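Local coordinates for class II aldolase/adducin N-terminal domain-containing protein (Thermoplasma acidophilum, PDB 3M4R) that is the zinc-binding class II aldolase-type domain of a longer protein that is probably an oxidoreductase, of unknown substrate, at residues D16-V20 with Y125-M129. Sequence-based numbering, arbitrary orientation.
Sequences DIDEV and YKFVM
The first turn of helix 16-28, closed by the hydrogen bond from V20 N to D16 O (3.1 Å), packs over the start of strand 127-131; the axes of helix 16-20 and strand 127-129 approach to 10.9 Å, roughly parallel, crossing at -23°, with V20 and F127 nearest in register (CA to CA 7.5 Å). F127, extended at phi/psi -110/138 with chi1 m, points its CB at the helix. D16 has its CB sideways, but chi1 m (-73°) brings OD2 to K126 NZ in a salt bridge (2.8 Å). K126, helical in backbone, is extended from chi1 to chi3 and turns at chi4 (76°); NZ also hydrogen-bonds K44 O. This is helix-on-sheet packing in an AraD-like class II aldolase fold: the strand lies between 40-48 and 189-194 and leads on to zinc ligand H130. V20 N lies at the edge of the F127 ring, 3.9 Å from CE2, and V20 CB makes an apolar contact with CE2 at 4.2 Å. E19, chi1 t, brings its CD to 3.3 Å from F127 CZ, and its OE2 accepts a hydrogen bond from G197 N.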
ATOM      1  N   ASP A  16      11.269 -12.284   1.784  1.00 27.74           N
ATOM      2  CA  ASP A  16      10.142 -11.395   1.684  1.00 27.04           C
ATOM      3  C   ASP A  16      10.546  -9.999   1.244  1.00 26.77           C
ATOM      4  O   ASP A  16       9.860  -9.398   0.442  1.00 24.28           O
ATOM      5  CB  ASP A  16       9.413 -11.299   3.020  1.00 26.92           C
ATOM      6  CG  ASP A  16       8.631 -12.572   3.334  1.00 28.32           C
ATOM      7  OD1 ASP A  16       8.405 -13.383   2.397  1.00 22.74           O
ATOM      8  OD2 ASP A  16       8.255 -12.766   4.506  1.00 24.54           O
ATOM      9  N   ILE A  17      11.638  -9.479   1.783  1.00 25.99           N
ATOM     10  CA  ILE A  17      12.077  -8.147   1.369  1.00 26.33           C
ATOM     11  C   ILE A  17      12.475  -8.109  -0.129  1.00 25.92           C
ATOM     12  O   ILE A  17      12.145  -7.161  -0.847  1.00 25.71           O
ATOM     13  CB  ILE A  17      13.162  -7.593   2.323  1.00 26.16           C
ATOM     14  CG1 ILE A  17      12.498  -7.171   3.666  1.00 27.50           C
ATOM     15  CG2 ILE A  17      13.870  -6.383   1.696  1.00 25.64           C
ATOM     16  CD1 ILE A  17      13.496  -6.958   4.884  1.00 31.99           C
ATOM     17  N   ASP A  18      13.185  -9.118  -0.601  1.00 25.91           N
ATOM     18  CA  ASP A  18      13.510  -9.186  -2.035  1.00 26.67           C
ATOM     19  C   ASP A  18      12.241  -9.147  -2.880  1.00 25.47           C
ATOM     20  O   ASP A  18      12.199  -8.480  -3.916  1.00 23.73           O
ATOM     21  CB  ASP A  18      14.336 -10.432  -2.414  1.00 27.76           C
ATOM     22  CG  ASP A  18      15.717 -10.466  -1.760  1.00 31.73           C
ATOM     23  OD1 ASP A  18      16.268  -9.401  -1.462  1.00 37.16           O
ATOM     24  OD2 ASP A  18      16.264 -11.573  -1.549  1.00 39.11           O
ATOM     25  N   GLU A  19      11.207  -9.858  -2.443  1.00 24.62           N
ATOM     26  CA  GLU A  19       9.933  -9.873  -3.186  1.00 24.41           C
ATOM     27  C   GLU A  19       9.244  -8.496  -3.233  1.00 23.59           C
ATOM     28  O   GLU A  19       8.838  -8.057  -4.287  1.00 23.58           O
ATOM     29  CB  GLU A  19       8.970 -10.914  -2.599  1.00 24.02           C
ATOM     30  CG  GLU A  19       7.641 -11.029  -3.378  1.00 23.80           C
ATOM     31  CD  GLU A  19       6.897 -12.326  -3.048  1.00 24.49           C
ATOM     32  OE1 GLU A  19       7.437 -13.121  -2.288  1.00 23.16           O
ATOM     33  OE2 GLU A  19       5.769 -12.540  -3.500  1.00 23.62           O
ATOM     34  N   VAL A  20       9.123  -7.827  -2.098  1.00 23.06           N
ATOM     35  CA  VAL A  20       8.512  -6.493  -2.040  1.00 22.51           C
ATOM     36  C   VAL A  20       9.333  -5.469  -2.815  1.00 22.02           C
ATOM     37  O   VAL A  20       8.739  -4.580  -3.424  1.00 21.71           O
ATOM     38  CB  VAL A  20       8.251  -5.980  -0.566  1.00 23.35           C
ATOM     39  CG1 VAL A  20       9.519  -5.414   0.124  1.00 20.99           C
ATOM     40  CG2 VAL A  20       7.095  -4.931  -0.578  1.00 23.05           C
ATOM     41  N   TYR A 125      -3.493  -8.637   4.598  1.00 26.67           N
ATOM     42  CA  TYR A 125      -2.849  -9.405   3.568  1.00 25.82           C
ATOM     43  C   TYR A 125      -1.347  -9.177   3.699  1.00 25.02           C
ATOM     44  O   TYR A 125      -0.876  -8.101   4.139  1.00 23.32           O
ATOM     45  CB  TYR A 125      -3.326  -8.958   2.179  1.00 26.93           C
ATOM     46  CG  TYR A 125      -4.467  -9.767   1.534  1.00 28.13           C
ATOM     47  CD1 TYR A 125      -4.258 -11.076   1.101  1.00 33.34           C
ATOM     48  CD2 TYR A 125      -5.722  -9.190   1.296  1.00 31.63           C
ATOM     49  CE1 TYR A 125      -5.284 -11.844   0.499  1.00 33.90           C
ATOM     50  CE2 TYR A 125      -6.762  -9.916   0.653  1.00 32.78           C
ATOM     51  CZ  TYR A 125      -6.539 -11.262   0.266  1.00 35.33           C
ATOM     52  OH  TYR A 125      -7.533 -12.024  -0.358  1.00 36.85           O
ATOM     53  N   LYS A 126      -0.578 -10.203   3.364  1.00 24.05           N
ATOM     54  CA  LYS A 126       0.870 -10.131   3.505  1.00 24.28           C
ATOM     55  C   LYS A 126       1.462  -8.950   2.716  1.00 24.04           C
ATOM     56  O   LYS A 126       2.300  -8.200   3.251  1.00 25.08           O
ATOM     57  CB  LYS A 126       1.514 -11.457   3.109  1.00 24.00           C
ATOM     58  CG  LYS A 126       2.976 -11.586   3.392  1.00 25.16           C
ATOM     59  CD  LYS A 126       3.452 -12.993   3.123  1.00 24.80           C
ATOM     60  CE  LYS A 126       4.988 -13.072   3.203  1.00 24.52           C
ATOM     61  NZ  LYS A 126       5.491 -13.043   4.621  1.00 24.85           N
ATOM     62  N   PHE A 127       1.068  -8.802   1.461  1.00 23.03           N
ATOM     63  CA  PHE A 127       1.589  -7.728   0.599  1.00 22.81           C
ATOM     64  C   PHE A 127       0.485  -6.707   0.338  1.00 22.37           C
ATOM     65  O   PHE A 127      -0.644  -7.065   0.078  1.00 22.25           O
ATOM     66  CB  PHE A 127       2.072  -8.279  -0.784  1.00 22.59           C
ATOM     67  CG  PHE A 127       3.327  -9.083  -0.709  1.00 25.16           C
ATOM     68  CD1 PHE A 127       3.287 -10.434  -0.304  1.00 22.81           C
ATOM     69  CD2 PHE A 127       4.552  -8.514  -1.039  1.00 23.41           C
ATOM     70  CE1 PHE A 127       4.438 -11.185  -0.231  1.00 22.75           C
ATOM     71  CE2 PHE A 127       5.735  -9.284  -0.946  1.00 21.95           C
ATOM     72  CZ  PHE A 127       5.667 -10.607  -0.548  1.00 23.47           C
ATOM     73  N   VAL A 128       0.834  -5.426   0.381  1.00 22.99           N
ATOM     74  CA  VAL A 128      -0.073  -4.337   0.083  1.00 21.58           C
ATOM     75  C   VAL A 128       0.690  -3.350  -0.803  1.00 22.55           C
ATOM     76  O   VAL A 128       1.869  -3.031  -0.563  1.00 20.93           O
ATOM     77  CB  VAL A 128      -0.515  -3.612   1.367  1.00 22.00           C
ATOM     78  CG1 VAL A 128      -1.409  -2.423   1.042  1.00 19.43           C
ATOM     79  CG2 VAL A 128      -1.224  -4.578   2.347  1.00 20.75           C
HETATM   80  N   MSE A 129      -0.010  -2.831  -1.808  1.00 23.47           N
HETATM   81  CA  MSE A 129       0.545  -1.845  -2.721  1.00 23.62           C
HETATM   82  C   MSE A 129      -0.410  -0.676  -2.858  1.00 23.70           C
HETATM   83  O   MSE A 129      -1.617  -0.851  -3.041  1.00 23.13           O
HETATM   84  CB  MSE A 129       0.755  -2.501  -4.078  1.00 24.42           C
HETATM   85  CG  MSE A 129       1.829  -3.564  -4.003  1.00 28.40           C
HETATM   86 SE   MSE A 129       2.076  -4.337  -5.781  1.00 34.85          SE
HETATM   87  CE  MSE A 129       3.384  -5.627  -5.183  1.00 32.15           C
TER